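PDB 2VQ9: rnase 1 from Danio rerio, which cleaves RNA as a secreted ribonuclease of the pancreatic family, promotes angiogenesis and kills bacteria, chiefly Gram-negative ones, without needing its RNase activity. Local coordinates for residues Q53-R58 and E114-C119; T70-N75 and A140-G145. All blocks are in the same frame, centred on the assembly; numbering follows the deposited sequence.

Contact 1: Q53-R58 and E114-C119; sequences QRRITR and ERHPNC. Unlike the reference sequence in segment 53-58: Arg55 (reference Gly).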
loop_
_atom_site.group_PDB
_atom_site.type_symbol
_atom_site.label_atom_id
_atom_site.label_comp_id
_atom_site.label_asym_id
_atom_site.label_seq_id
_atom_site.Cartn_x
_atom_site.Cartn_y
_atom_site.Cartn_z
ATOM N N GLN A 53 -6.323 13.195 3.175
ATOM C CA GLN A 53 -5.430 13.740 4.199
ATOM C C GLN A 53 -3.962 13.476 3.861
ATOM O O GLN A 53 -3.099 14.387 3.971
ATOM C CB GLN A 53 -5.812 13.131 5.546
ATOM C CG GLN A 53 -5.407 13.940 6.748
ATOM C CD GLN A 53 -6.279 13.608 7.945
ATOM O OE1 GLN A 53 -7.159 14.388 8.335
ATOM N NE2 GLN A 53 -6.093 12.428 8.482
ATOM N N ARG A 54 -3.670 12.260 3.375
ATOM C CA ARG A 54 -2.309 11.924 2.938
ATOM C C ARG A 54 -1.976 12.446 1.568
ATOM O O ARG A 54 -0.835 12.337 1.126
ATOM C CB ARG A 54 -2.046 10.412 3.003
ATOM C CG ARG A 54 -2.197 9.842 4.408
ATOM C CD ARG A 54 -1.822 8.367 4.428
ATOM N NE ARG A 54 -1.846 7.820 5.787
ATOM C CZ ARG A 54 -1.295 6.658 6.112
ATOM N NH1 ARG A 54 -0.720 5.919 5.156
ATOM N NH2 ARG A 54 -1.327 6.220 7.381
ATOM N N ARG A 55 -2.964 13.041 0.911
ATOM C CA ARG A 55 -2.818 13.594 -0.449
ATOM C C ARG A 55 -2.220 12.582 -1.440
ATOM O O ARG A 55 -1.202 12.834 -2.119
ATOM C CB ARG A 55 -2.048 14.933 -0.435
ATOM C CG ARG A 55 -2.405 15.865 -1.599
ATOM C CD ARG A 55 -1.607 17.173 -1.540
ATOM N NE ARG A 55 -1.870 18.072 -2.695
ATOM C CZ ARG A 55 -1.209 18.021 -3.846
ATOM N NH1 ARG A 55 -0.269 17.105 -4.016
ATOM N NH2 ARG A 55 -1.483 18.879 -4.841
ATOM N N ILE A 56 -2.832 11.413 -1.492
ATOM C CA ILE A 56 -2.334 10.346 -2.364
ATOM C C ILE A 56 -2.852 10.612 -3.766
ATOM O O ILE A 56 -4.051 10.752 -3.967
ATOM C CB ILE A 56 -2.748 8.955 -1.830
ATOM C CG1 ILE A 56 -2.003 8.713 -0.494
ATOM C CG2 ILE A 56 -2.422 7.868 -2.871
ATOM C CD1 ILE A 56 -2.661 7.638 0.449
ATOM N N THR A 57 -1.931 10.708 -4.726
ATOM C CA THR A 57 -2.243 11.197 -6.061
ATOM C C THR A 57 -1.838 10.235 -7.169
ATOM O O THR A 57 -1.001 9.348 -6.963
ATOM C CB THR A 57 -1.545 12.567 -6.347
ATOM O OG1 THR A 57 -0.130 12.433 -6.139
ATOM C CG2 THR A 57 -2.101 13.658 -5.448
ATOM N N ARG A 58 -2.422 10.441 -8.344
ATOM C CA ARG A 58 -2.137 9.649 -9.531
ATOM C C ARG A 58 -0.675 9.754 -9.972
ATOM O O ARG A 58 -0.015 8.736 -10.245
ATOM C CB ARG A 58 -3.069 10.090 -10.668
ATOM C CG ARG A 58 -3.085 9.152 -11.854
ATOM C CD ARG A 58 -4.199 9.519 -12.790
ATOM N NE ARG A 58 -4.180 8.692 -13.997
ATOM C CZ ARG A 58 -5.209 8.562 -14.837
ATOM N NH1 ARG A 58 -6.365 9.179 -14.588
ATOM N NH2 ARG A 58 -5.097 7.784 -15.914
ATOM N N GLU A 114 -12.049 13.802 -9.730
ATOM C CA GLU A 114 -10.863 13.853 -10.570
ATOM C C GLU A 114 -9.687 14.444 -9.809
ATOM O O GLU A 114 -8.547 14.086 -10.068
ATOM C CB GLU A 114 -11.099 14.698 -11.815
ATOM C CG GLU A 114 -12.138 14.095 -12.744
ATOM C CD GLU A 114 -11.748 14.264 -14.169
ATOM O OE1 GLU A 114 -11.532 15.437 -14.611
ATOM O OE2 GLU A 114 -11.616 13.208 -14.832
ATOM N N ARG A 115 -9.972 15.372 -8.898
ATOM C CA ARG A 115 -8.894 15.989 -8.119
ATOM C C ARG A 115 -9.271 16.082 -6.641
ATOM O O ARG A 115 -10.462 16.181 -6.299
ATOM C CB ARG A 115 -8.544 17.380 -8.689
ATOM C CG ARG A 115 -7.826 17.363 -10.049
ATOM C CD ARG A 115 -7.645 18.778 -10.648
ATOM N NE ARG A 115 -7.113 18.691 -12.010
ATOM C CZ ARG A 115 -7.865 18.805 -13.104
ATOM N NH1 ARG A 115 -9.164 19.072 -12.999
ATOM N NH2 ARG A 115 -7.317 18.696 -14.307
ATOM N N HIS A 116 -8.270 16.064 -5.752
ATOM C CA HIS A 116 -8.566 16.338 -4.339
ATOM C C HIS A 116 -9.156 17.748 -4.267
ATOM O O HIS A 116 -8.761 18.618 -5.038
ATOM C CB HIS A 116 -7.293 16.227 -3.483
ATOM C CG HIS A 116 -6.738 14.839 -3.428
ATOM N ND1 HIS A 116 -7.316 13.843 -2.679
ATOM C CD2 HIS A 116 -5.673 14.278 -4.045
ATOM C CE1 HIS A 116 -6.626 12.724 -2.829
ATOM N NE2 HIS A 116 -5.634 12.959 -3.666
ATOM N N PRO A 117 -10.095 17.997 -3.343
ATOM C CA PRO A 117 -10.585 17.150 -2.260
ATOM C C PRO A 117 -11.826 16.349 -2.631
ATOM O O PRO A 117 -12.608 15.974 -1.752
ATOM C CB PRO A 117 -10.889 18.166 -1.148
ATOM C CG PRO A 117 -11.324 19.419 -1.918
ATOM C CD PRO A 117 -10.661 19.368 -3.274
ATOM N N ASN A 118 -11.999 16.066 -3.922
ATOM C CA ASN A 118 -13.223 15.406 -4.387
ATOM C C ASN A 118 -13.102 13.918 -4.676
ATOM O O ASN A 118 -14.015 13.339 -5.285
ATOM C CB ASN A 118 -13.777 16.132 -5.622
ATOM C CG ASN A 118 -13.821 17.623 -5.427
ATOM O OD1 ASN A 118 -14.358 18.120 -4.408
ATOM N ND2 ASN A 118 -13.239 18.354 -6.365
ATOM N N CYS A 119 -11.998 13.297 -4.248
ATOM C CA CYS A 119 -11.775 11.867 -4.517
ATOM C C CYS A 119 -12.663 11.007 -3.605
ATOM O O CYS A 119 -12.607 11.120 -2.367
ATOM C CB CYS A 119 -10.284 11.480 -4.366
ATOM S SG CYS A 119 -9.163 12.591 -5.191
#
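The His116 imidazole ring points with its NE2 edge into the chain at Arg55-Thr57. Cys119 SG lies 3.3 Å above one face, toward the rim; Arg55 CA is 4.3 Å above the opposite face, also off centre. The edge itself meets Ile56 O almost exactly in the ring plane, with Thr57 CG2 beside it, 3.9 Å from His116 CD2.

The single hydrogen bond of the contact runs from His116 NE2 to Ile56 O, 2.7 Å long and fairly straight at 157° about the hydrogen. The donor stands 49° out of the carbonyl plane, so it is not aligned with a lone pair of the oxygen. The ring reaches this oxygen because its CG is anti to the carbonyl carbon of His116 (chi1 -66°), beside the backbone N. The Thr57 side chain crosses that of His116 at about a right angle and offers its methyl group, while Thr57 OG1 turns elsewhere, to Phe59 O.

Both backbones are tightly turned here. Just past helix 47-53, Arg55 has positive phi and completes a Schellman motif, and His116 precedes a cis peptide bond to Pro117 in a turn closed by Asn118 N and Arg115 O. The sulfur over the ring face belongs to the Cys65-Cys119 disulfide.

A buried imidazole thus supplies a backbone oxygen of a non-helical loop with a donor, which requires a proton on NE2. The positive charge of Arg55, with NE 6.4 Å from His116 NE2, would if anything make a second ring proton less favourable.

Contact 2: T70-N75 and A140-G145; sequences TFIQAN and AHYERG. Unlike the reference sequence in segment 140-145: Ala140 (reference Thr), Arg144 (reference Lys).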
loop_
_atom_site.group_PDB
_atom_site.type_symbol
_atom_site.label_atom_id
_atom_site.label_comp_id
_atom_site.label_asym_id
_atom_site.label_seq_id
_atom_site.Cartn_x
_atom_site.Cartn_y
_atom_site.Cartn_z
ATOM N N THR A 70 -3.928 0.549 -2.384
ATOM C CA THR A 70 -4.108 -0.480 -1.372
ATOM C C THR A 70 -3.399 -0.087 -0.083
ATOM O O THR A 70 -2.217 0.271 -0.115
ATOM C CB THR A 70 -3.530 -1.828 -1.878
ATOM O OG1 THR A 70 -4.209 -2.196 -3.091
ATOM C CG2 THR A 70 -3.714 -2.952 -0.827
ATOM N N PHE A 71 -4.133 -0.148 1.030
ATOM C CA PHE A 71 -3.542 0.028 2.361
ATOM C C PHE A 71 -3.393 -1.288 3.085
ATOM O O PHE A 71 -4.348 -2.073 3.187
ATOM C CB PHE A 71 -4.377 0.958 3.241
ATOM C CG PHE A 71 -4.420 2.368 2.760
ATOM C CD1 PHE A 71 -3.342 3.213 2.958
ATOM C CD2 PHE A 71 -5.556 2.852 2.087
ATOM C CE1 PHE A 71 -3.363 4.542 2.506
ATOM C CE2 PHE A 71 -5.609 4.196 1.631
ATOM C CZ PHE A 71 -4.477 5.038 1.839
ATOM N N ILE A 72 -2.192 -1.525 3.608
ATOM C CA ILE A 72 -1.993 -2.682 4.459
ATOM C C ILE A 72 -2.406 -2.271 5.872
ATOM O O ILE A 72 -1.939 -1.244 6.386
ATOM C CB ILE A 72 -0.551 -3.092 4.473
ATOM C CG1 ILE A 72 -0.085 -3.376 3.032
ATOM C CG2 ILE A 72 -0.373 -4.315 5.392
ATOM C CD1 ILE A 72 1.452 -3.310 2.883
ATOM N N GLN A 73 -3.265 -3.079 6.481
ATOM C CA GLN A 73 -3.793 -2.807 7.826
ATOM C C GLN A 73 -2.803 -3.342 8.865
ATOM O O GLN A 73 -3.055 -4.361 9.511
ATOM C CB GLN A 73 -5.143 -3.488 7.974
ATOM C CG GLN A 73 -6.032 -2.927 9.081
ATOM C CD GLN A 73 -7.282 -3.720 9.223
ATOM O OE1 GLN A 73 -7.263 -4.887 9.632
ATOM N NE2 GLN A 73 -8.391 -3.109 8.891
ATOM N N ALA A 74 -1.686 -2.642 9.007
ATOM C CA ALA A 74 -0.596 -2.984 9.939
ATOM C C ALA A 74 0.271 -1.747 10.181
ATOM O O ALA A 74 0.116 -0.719 9.487
ATOM C CB ALA A 74 0.281 -4.136 9.353
ATOM N N ASN A 75 1.183 -1.843 11.160
ATOM C CA ASN A 75 2.123 -0.762 11.445
ATOM C C ASN A 75 3.394 -0.881 10.586
ATOM O O ASN A 75 3.681 -1.943 10.057
ATOM C CB ASN A 75 2.334 -0.606 12.991
ATOM C CG ASN A 75 3.737 -1.032 13.514
ATOM O OD1 ASN A 75 4.539 -1.651 12.824
ATOM N ND2 ASN A 75 4.013 -0.682 14.783
ATOM N N ALA A 140 9.815 -0.454 -0.497
ATOM C CA ALA A 140 9.812 0.667 -1.419
ATOM C C ALA A 140 8.559 0.759 -2.283
ATOM O O ALA A 140 8.212 1.842 -2.720
ATOM C CB ALA A 140 11.052 0.611 -2.306
ATOM N N HIS A 141 7.900 -0.375 -2.549
ATOM C CA HIS A 141 6.769 -0.445 -3.472
ATOM C C HIS A 141 5.852 -1.579 -3.060
ATOM O O HIS A 141 6.322 -2.630 -2.614
ATOM C CB HIS A 141 7.287 -0.704 -4.904
ATOM C CG HIS A 141 6.222 -0.980 -5.919
ATOM N ND1 HIS A 141 5.320 -0.023 -6.335
ATOM C CD2 HIS A 141 5.946 -2.093 -6.638
ATOM C CE1 HIS A 141 4.521 -0.541 -7.250
ATOM N NE2 HIS A 141 4.874 -1.799 -7.446
ATOM N N TYR A 142 4.547 -1.347 -3.188
ATOM C CA TYR A 142 3.550 -2.405 -3.025
ATOM C C TYR A 142 3.269 -2.963 -4.416
ATOM O O TYR A 142 2.710 -2.287 -5.283
ATOM C CB TYR A 142 2.257 -1.899 -2.355
ATOM C CG TYR A 142 1.225 -2.986 -2.094
ATOM C CD1 TYR A 142 1.320 -3.810 -0.973
ATOM C CD2 TYR A 142 0.145 -3.178 -2.955
ATOM C CE1 TYR A 142 0.385 -4.818 -0.731
ATOM C CE2 TYR A 142 -0.805 -4.191 -2.716
ATOM C CZ TYR A 142 -0.675 -4.998 -1.594
ATOM O OH TYR A 142 -1.575 -6.001 -1.345
ATOM N N GLU A 143 3.679 -4.204 -4.619
ATOM C CA GLU A 143 3.590 -4.801 -5.946
ATOM C C GLU A 143 2.187 -5.359 -6.105
ATOM O O GLU A 143 1.452 -4.984 -7.039
ATOM C CB GLU A 143 4.680 -5.857 -6.118
ATOM C CG GLU A 143 4.618 -6.663 -7.440
ATOM C CD GLU A 143 5.014 -5.860 -8.670
ATOM O OE1 GLU A 143 5.732 -4.847 -8.528
ATOM O OE2 GLU A 143 4.617 -6.265 -9.797
ATOM N N ARG A 144 1.797 -6.231 -5.178
ATOM C CA ARG A 144 0.490 -6.851 -5.225
ATOM C C ARG A 144 0.196 -7.633 -3.954
ATOM O O ARG A 144 1.066 -7.795 -3.082
ATOM C CB ARG A 144 0.366 -7.767 -6.457
ATOM C CG ARG A 144 1.175 -9.040 -6.378
ATOM C CD ARG A 144 0.984 -9.829 -7.674
ATOM N NE ARG A 144 1.518 -11.180 -7.545
ATOM C CZ ARG A 144 2.806 -11.503 -7.678
ATOM N NH1 ARG A 144 3.716 -10.564 -7.961
ATOM N NH2 ARG A 144 3.180 -12.772 -7.535
ATOM N N GLY A 145 -1.041 -8.117 -3.849
ATOM C CA GLY A 145 -1.392 -9.035 -2.785
ATOM C C GLY A 145 -1.957 -10.258 -3.444
ATOM O O GLY A 145 -2.753 -10.152 -4.391
#
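Thr70 and Tyr142 meet in the catalytic cleft of the pancreatic ribonuclease fold, between strands 68-72 and 138-146, which are not paired with each other. Thr70 belongs to the substrate-binding segment, and Tyr142 directly follows His141, the proton donor. In ribonuclease A relatives, a threonine and an aromatic residue at these places line the pyrimidine pocket, and the pair here is consistent with that role.

The contact is apolar and made by side chains alone; the nearest CA atoms, those of Thr70 and Tyr142, are 8.1 Å apart. The Tyr142 ring extends across the gap because its CG is anti to the backbone N (chi1 -177°). Two classic beta bulges, at Ala140-His141 and Glu143-Arg144, interrupt the strand on either side of it. The threonine side chain crosses the tyrosine at about a right angle and approaches the ring obliquely: Thr70 CG2 is 3.7 Å from Tyr142 CE2, and Thr70 CB lies at the same distance from that atom. Thr70 OG1 and Thr107 OG1 share a weak hydrogen bond. Ile72 lies by the CD1 and CE1 atoms of the tyrosine, with Ile72 CD1 3.9 Å from Tyr142 CD1, again at a slant to the ring.

The ring of Tyr142 also meets that of His37, the proton acceptor, with the planes at about 30°. His37 is itself held through ND1 by the carbonyl oxygen of Thr70, so this one threonine contributes a methyl group to the tyrosine and a backbone acceptor that probably helps to set the rotation of the histidine ring. Beyond the ring carbons, the methyl group also reaches the phenol oxygen, with Thr70 CG2 3.8 Å from Tyr142 OH.

In the fold
From the N terminus, the chain leaves helix 47-53 through residues 53-58, enters strand 68-72, where segment 70-75 begins, then reaches 114-119 between two long strands and finally 140-145 in the last strand. Contact 1 therefore closes a loop with 55 residues between its segments and contact 2 one with 64; neither nests in the other, and the two cross. Contact 1 ties the loop that follows helix 47-53 to the connection between strands 103-112 and 120-135, while contact 2 joins strand 68-72 to strand 138-146 in the cleft. Although their centres are 19 Å apart, they touch where Ile56 CD1 packs 3.5 Å from Phe71 CZ.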